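PDB 6SJ9: proteasome accessory factor B/C (PafBC) from Paenarthrobacter aurescens, which acts as a transcriptional regulator of the bacterial DNA damage response, built from winged helix-turn-helix and WYL domains and probably binding DNA through the former. Local coordinates for residues L349-M352 / L353-P357; Q106-E109 / R110-G114. All coordinates share one frame; numbering follows the deposited sequence.

Contact 1: residues L349-M352 / L353-P357; sequences LARM and LQLVP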
ATOM      1  N   LEU A 349       8.630  -5.029  -8.667  1.00 31.23           N
ATOM      2  CA  LEU A 349       8.989  -4.271  -7.480  1.00 38.58           C
ATOM      3  C   LEU A 349      10.361  -3.651  -7.629  1.00 37.14           C
ATOM      4  O   LEU A 349      10.545  -2.487  -7.292  1.00 33.96           O
ATOM      5  CB  LEU A 349       8.968  -5.148  -6.236  1.00 39.76           C
ATOM      6  CG  LEU A 349       7.520  -5.518  -5.922  1.00 43.08           C
ATOM      7  CD1 LEU A 349       7.680  -6.667  -5.049  1.00 31.46           C
ATOM      8  CD2 LEU A 349       6.679  -4.423  -5.249  1.00 37.84           C
ATOM      9  N   ALA A 350      11.323  -4.415  -8.153  1.00 32.42           N
ATOM     10  CA  ALA A 350      12.661  -3.874  -8.332  1.00 37.57           C
ATOM     11  C   ALA A 350      12.643  -2.736  -9.341  1.00 36.36           C
ATOM     12  O   ALA A 350      13.285  -1.714  -9.127  1.00 37.98           O
ATOM     13  CB  ALA A 350      13.630  -4.966  -8.792  1.00 34.34           C
ATOM     14  N   ARG A 351      11.895  -2.891 -10.437  1.00 39.47           N
ATOM     15  CA  ARG A 351      11.805  -1.807 -11.410  1.00 38.46           C
ATOM     16  C   ARG A 351      11.179  -0.553 -10.792  1.00 38.36           C
ATOM     17  O   ARG A 351      11.655   0.561 -11.017  1.00 44.32           O
ATOM     18  CB  ARG A 351      11.027  -2.274 -12.640  1.00 37.15           C
ATOM     19  CG  ARG A 351      10.815  -1.176 -13.707  1.00 38.37           C
ATOM     20  CD  ARG A 351      10.264  -1.756 -14.999  1.00 37.26           C
ATOM     21  NE  ARG A 351       8.864  -2.178 -14.834  1.00 38.74           N
ATOM     22  CZ  ARG A 351       8.435  -3.432 -14.920  1.00 39.99           C
ATOM     23  NH1 ARG A 351       9.293  -4.411 -15.190  1.00 40.26           N
ATOM     24  NH2 ARG A 351       7.139  -3.713 -14.765  1.00 37.38           N
HETATM   25  N   MSE A 352      10.122  -0.705 -10.022  1.00 35.70           N
HETATM   26  CA  MSE A 352       9.493   0.454  -9.364  1.00 38.71           C
HETATM   27  C   MSE A 352      10.450   1.169  -8.460  1.00 40.22           C
HETATM   28  O   MSE A 352      10.403   2.393  -8.435  1.00 43.43           O
HETATM   29  CB  MSE A 352       8.217   0.098  -8.555  1.00 38.28           C
HETATM   30  CG  MSE A 352       7.067  -0.206  -9.443  1.00 50.77           C
HETATM   31 SE   MSE A 352       5.385  -0.882  -8.579  1.00 63.67          SE
HETATM   32  CE  MSE A 352       6.030  -2.587  -7.958  1.00 65.42           C
ATOM     33  N   LEU A 353      11.322   0.451  -7.737  1.00 36.96           N
ATOM     34  CA  LEU A 353      12.337   1.156  -6.972  1.00 41.13           C
ATOM     35  C   LEU A 353      13.222   2.006  -7.884  1.00 42.55           C
ATOM     36  O   LEU A 353      13.635   3.104  -7.509  1.00 43.66           O
ATOM     37  CB  LEU A 353      13.184   0.162  -6.174  1.00 43.79           C
ATOM     38  CG  LEU A 353      12.446  -0.479  -5.002  1.00 42.94           C
ATOM     39  CD1 LEU A 353      13.339  -1.505  -4.421  1.00 37.99           C
ATOM     40  CD2 LEU A 353      12.081   0.582  -3.951  1.00 38.68           C
ATOM     41  N   GLN A 354      13.543   1.492  -9.080  1.00 42.94           N
ATOM     42  CA  GLN A 354      14.425   2.155 -10.027  1.00 42.53           C
ATOM     43  C   GLN A 354      13.725   3.281 -10.766  1.00 40.27           C
ATOM     44  O   GLN A 354      14.385   4.045 -11.474  1.00 43.51           O
ATOM     45  CB  GLN A 354      14.974   1.133 -11.032  1.00 43.06           C
ATOM     46  CG  GLN A 354      16.038   0.246 -10.431  1.00 45.44           C
ATOM     47  CD  GLN A 354      16.275  -1.006 -11.246  1.00 58.01           C
ATOM     48  OE1 GLN A 354      16.101  -1.025 -12.457  1.00 61.29           O
ATOM     49  NE2 GLN A 354      16.584  -2.100 -10.553  1.00 66.40           N
ATOM     50  N   LEU A 355      12.406   3.374 -10.654  1.00 36.46           N
ATOM     51  CA  LEU A 355      11.726   4.547 -11.171  1.00 40.57           C
ATOM     52  C   LEU A 355      11.974   5.754 -10.266  1.00 38.72           C
ATOM     53  O   LEU A 355      11.957   6.892 -10.746  1.00 38.75           O
ATOM     54  CB  LEU A 355      10.222   4.292 -11.291  1.00 37.84           C
ATOM     55  CG  LEU A 355       9.801   3.118 -12.163  1.00 43.23           C
ATOM     56  CD1 LEU A 355       8.258   3.082 -12.286  1.00 41.18           C
ATOM     57  CD2 LEU A 355      10.412   3.262 -13.545  1.00 43.07           C
ATOM     58  N   VAL A 356      12.219   5.520  -8.971  1.00 36.16           N
ATOM     59  CA  VAL A 356      12.301   6.639  -8.023  1.00 39.55           C
ATOM     60  C   VAL A 356      13.344   7.677  -8.452  1.00 42.90           C
ATOM     61  O   VAL A 356      13.006   8.872  -8.503  1.00 42.39           O
ATOM     62  CB  VAL A 356      12.512   6.109  -6.591  1.00 41.01           C
ATOM     63  CG1 VAL A 356      12.705   7.277  -5.584  1.00 43.35           C
ATOM     64  CG2 VAL A 356      11.344   5.228  -6.189  1.00 41.64           C
ATOM     65  N   PRO A 357      14.585   7.309  -8.811  1.00 45.34           N
ATOM     66  CA  PRO A 357      15.566   8.357  -9.218  1.00 44.60           C
ATOM     67  C   PRO A 357      15.118   9.185 -10.422  1.00 47.61           C
ATOM     68  O   PRO A 357      15.468  10.369 -10.501  1.00 49.02           O
ATOM     69  CB  PRO A 357      16.847   7.565  -9.532  1.00 41.36           C
ATOM     70  CG  PRO A 357      16.745   6.345  -8.660  1.00 46.07           C
ATOM     71  CD  PRO A 357      15.226   5.988  -8.665  1.00 44.89           C
TER
HETATM   72  O   HOH W   1      15.722  -2.212  -7.721  1.00 41.56           O

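Contact 2: residues Q106-E109 / R110-G114; sequences QLWE and RAALG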
ATOM      1  N   GLN A 106       2.613  -0.219   1.223  1.00 40.68           N
ATOM      2  CA  GLN A 106       1.728  -1.110   0.506  1.00 39.07           C
ATOM      3  C   GLN A 106       2.053  -2.554   0.803  1.00 41.59           C
ATOM      4  O   GLN A 106       1.142  -3.410   0.875  1.00 42.31           O
ATOM      5  CB  GLN A 106       1.822  -0.865  -0.998  1.00 48.18           C
ATOM      6  CG  GLN A 106       1.243   0.464  -1.455  1.00 53.46           C
ATOM      7  CD  GLN A 106       1.219   0.580  -3.011  1.00 54.75           C
ATOM      8  OE1 GLN A 106       0.554  -0.228  -3.709  1.00 56.62           O
ATOM      9  NE2 GLN A 106       1.908   1.590  -3.544  1.00 48.90           N
ATOM     10  N   LEU A 107       3.349  -2.881   0.937  1.00 40.74           N
ATOM     11  CA  LEU A 107       3.646  -4.285   1.255  1.00 42.12           C
ATOM     12  C   LEU A 107       3.136  -4.652   2.638  1.00 35.24           C
ATOM     13  O   LEU A 107       2.628  -5.750   2.840  1.00 36.14           O
ATOM     14  CB  LEU A 107       5.146  -4.556   1.162  1.00 40.47           C
ATOM     15  CG  LEU A 107       5.771  -4.317  -0.231  1.00 45.34           C
ATOM     16  CD1 LEU A 107       7.142  -4.936  -0.223  1.00 43.84           C
ATOM     17  CD2 LEU A 107       4.936  -4.887  -1.464  1.00 40.58           C
ATOM     18  N   TRP A 108       3.314  -3.746   3.612  1.00 35.42           N
ATOM     19  CA  TRP A 108       2.896  -4.031   4.978  1.00 37.83           C
ATOM     20  C   TRP A 108       1.403  -4.343   5.006  1.00 39.82           C
ATOM     21  O   TRP A 108       0.949  -5.292   5.662  1.00 40.92           O
ATOM     22  CB  TRP A 108       3.190  -2.823   5.892  1.00 36.82           C
ATOM     23  CG  TRP A 108       2.322  -2.918   7.122  1.00 38.65           C
ATOM     24  CD1 TRP A 108       1.219  -2.181   7.404  1.00 40.01           C
ATOM     25  CD2 TRP A 108       2.489  -3.831   8.220  1.00 41.95           C
ATOM     26  NE1 TRP A 108       0.683  -2.577   8.607  1.00 42.81           N
ATOM     27  CE2 TRP A 108       1.448  -3.584   9.129  1.00 40.69           C
ATOM     28  CE3 TRP A 108       3.409  -4.849   8.504  1.00 48.41           C
ATOM     29  CZ2 TRP A 108       1.285  -4.306  10.315  1.00 48.17           C
ATOM     30  CZ3 TRP A 108       3.266  -5.575   9.702  1.00 50.64           C
ATOM     31  CH2 TRP A 108       2.200  -5.294  10.597  1.00 51.77           C
ATOM     32  N   GLU A 109       0.625  -3.508   4.309  1.00 43.21           N
ATOM     33  CA  GLU A 109      -0.817  -3.668   4.291  1.00 47.73           C
ATOM     34  C   GLU A 109      -1.197  -5.048   3.789  1.00 43.00           C
ATOM     35  O   GLU A 109      -2.033  -5.717   4.407  1.00 46.82           O
ATOM     36  CB  GLU A 109      -1.435  -2.554   3.432  1.00 55.71           C
ATOM     37  CG  GLU A 109      -2.886  -2.777   3.078  1.00 64.14           C
ATOM     38  CD  GLU A 109      -3.557  -1.504   2.578  1.00 69.16           C
ATOM     39  OE1 GLU A 109      -3.561  -0.470   3.283  1.00 72.38           O
ATOM     40  OE2 GLU A 109      -4.051  -1.528   1.447  1.00 73.24           O
ATOM     41  N   ARG A 110      -0.528  -5.546   2.730  1.00 41.16           N
ATOM     42  CA  ARG A 110      -0.856  -6.910   2.276  1.00 43.61           C
ATOM     43  C   ARG A 110      -0.474  -7.940   3.318  1.00 44.62           C
ATOM     44  O   ARG A 110      -1.191  -8.931   3.539  1.00 49.37           O
ATOM     45  CB  ARG A 110      -0.175  -7.251   0.938  1.00 49.76           C
ATOM     46  CG  ARG A 110      -0.654  -6.406  -0.234  1.00 48.58           C
ATOM     47  CD  ARG A 110      -0.177  -6.971  -1.522  1.00 48.32           C
ATOM     48  NE  ARG A 110      -0.755  -8.303  -1.787  1.00 48.93           N
ATOM     49  CZ  ARG A 110      -1.931  -8.511  -2.385  1.00 51.02           C
ATOM     50  NH1 ARG A 110      -2.680  -7.484  -2.778  1.00 52.24           N
ATOM     51  NH2 ARG A 110      -2.374  -9.733  -2.539  1.00 51.38           N
ATOM     52  N   ALA A 111       0.658  -7.736   3.983  1.00 42.49           N
ATOM     53  CA  ALA A 111       1.038  -8.692   5.028  1.00 44.87           C
ATOM     54  C   ALA A 111       0.003  -8.691   6.159  1.00 44.43           C
ATOM     55  O   ALA A 111      -0.321  -9.742   6.741  1.00 41.50           O
ATOM     56  CB  ALA A 111       2.435  -8.337   5.569  1.00 38.50           C
ATOM     57  N   ALA A 112      -0.456  -7.497   6.528  1.00 39.69           N
ATOM     58  CA  ALA A 112      -1.367  -7.340   7.663  1.00 46.84           C
ATOM     59  C   ALA A 112      -2.717  -7.979   7.373  1.00 46.42           C
ATOM     60  O   ALA A 112      -3.317  -8.616   8.242  1.00 53.41           O
ATOM     61  CB  ALA A 112      -1.523  -5.839   7.995  1.00 41.69           C
ATOM     62  N   LEU A 113      -3.190  -7.845   6.147  1.00 49.38           N
ATOM     63  CA  LEU A 113      -4.449  -8.476   5.780  1.00 53.92           C
ATOM     64  C   LEU A 113      -4.336  -9.996   5.841  1.00 58.23           C
ATOM     65  O   LEU A 113      -5.187 -10.676   6.445  1.00 64.71           O
ATOM     66  CB  LEU A 113      -4.863  -7.994   4.397  1.00 53.76           C
ATOM     67  CG  LEU A 113      -5.304  -6.541   4.487  1.00 56.36           C
ATOM     68  CD1 LEU A 113      -5.489  -5.924   3.105  1.00 56.13           C
ATOM     69  CD2 LEU A 113      -6.574  -6.485   5.328  1.00 62.57           C
ATOM     70  N   GLY A 114      -3.268 -10.556   5.275  1.00 56.94           N
ATOM     71  CA  GLY A 114      -3.100 -12.003   5.361  1.00 55.13           C
ATOM     72  C   GLY A 114      -3.071 -12.489   6.789  1.00 58.21           C
ATOM     73  O   GLY A 114      -3.731 -13.479   7.137  1.00 62.05           O
TER

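Contact 1: residues L349-M352 / L353-P357
Gln-354 folds back over the turn begun by Ala-350. Its CG stands beside its own backbone N, opposite the carbonyl carbon (chi1 -75°), and the extended chain carries NE2 past Ala-350 O. There a water bridges the two, donating to Ala-350 O at 2.9 Å and accepting from Gln-354 NE2 at 3.0 Å. Ala-350 O also receives Gln-354 N at 3.2 Å, a helical bond, so this oxygen serves two donors. The small methyl of Ala-350 does not crowd the amide and water on this partly exposed side. Cutting Gln-354 back to an alanine would probably strip the bridging water of its amide partner and leave Ala-350 O with a less firmly held second donor. The opposite character belongs to Leu-355 and Met-352 (present as selenomethionine), both buried. Leu-355 CG rests 3.4 Å from Arg-351 O, and Leu-355 pushes among Phe-374, Leu-381 and Leu-385, where a branched apolar chain fits; Met-352 reaches Ile-387. The backbone tightens toward i to i+3 pairing here: Leu-355 N bonds Met-352 O at 3.1 Å from well above the carbonyl plane, while its link to Arg-351 O is weak. Arg-351 sends NE into a salt bridge with Asp-384. Helix 346-360 thus packs one flank on helices 367-374 and 378-389, consistent with the three-helix core of a winged helix-turn-helix domain.

Contact 2: residues Q106-E109 / R110-G114
Trp-108 and Ala-112 meet because the indole leaves the helix with CG opposite the backbone N (chi1 159°), beside the carbonyl carbon, which swings the ring toward the following turn. Ala-112 CB then sits over one face, 3.7 Å above the ring plane and displaced toward the rim, with CE2 its nearest ring atom at 3.9 Å. The methyl lies 28° off the normal of the five-membered ring, a CH-pi contact. Alanine suits the place: a methyl is small enough to lie against the indole face while touching Val-139 as well. The wide ring in turn reaches Ala-432 and Thr-435 of helix 427-441.

A comparable first torsion in Glu-109 (chi1 167°) starts an extended chain that runs side by side with Leu-113. Glu-109 CG and Leu-113 CD1 approach to 4.1 Å, so the CG methylene of the acid provides an apolar flank while OE2 is left to form a salt bridge with Arg-142. The backbone bonds of the turn are regular: Ala-112 N bonds Trp-108 O at 2.8 Å and Leu-113 N bonds Glu-109 O at 3.0 Å. Arg-110, whose N bonds Gln-106 O at 3.3 Å, bends its chain away and gives NE to Leu-578 O, spending its polar end outside this turn.

Within helix 95-118, then, the turn is held by backbone bonds and dispersion, whereas Gln-106 NE2, bonded to Ile-387 O, joins Glu-109 and Arg-110 in tying the helix to other parts of the chain; the carboxylate of Glu-109 is probably kept ionised by its arginine.

Contact 2 precedes contact 1 in sequence, and each is a turn-to-turn step along a helix, contact 2 within helix 95-118 and contact 1 within helix 346-360. Their centres lie about 20 Å apart, yet the contacts touch: Leu-349 CD2 packs against Leu-107 CD2 at 4.2 Å. Leu-349 also meets Leu-103, and Val-356 meets Ala-96 and Thr-99, so helix 95-118 lines one side of helix 346-360 over about two turns. Ile-387 is a shared neighbour, touching Met-352 and accepting Gln-106 NE2 at its carbonyl oxygen. Bound thiocyanate, probably from crystallisation, lies about 4 Å from the side chains of Leu-349 and Leu-107. The potassium site uses other residues: Leu-16, Thr-18, Ile-81, Lys-83 and Ser-85.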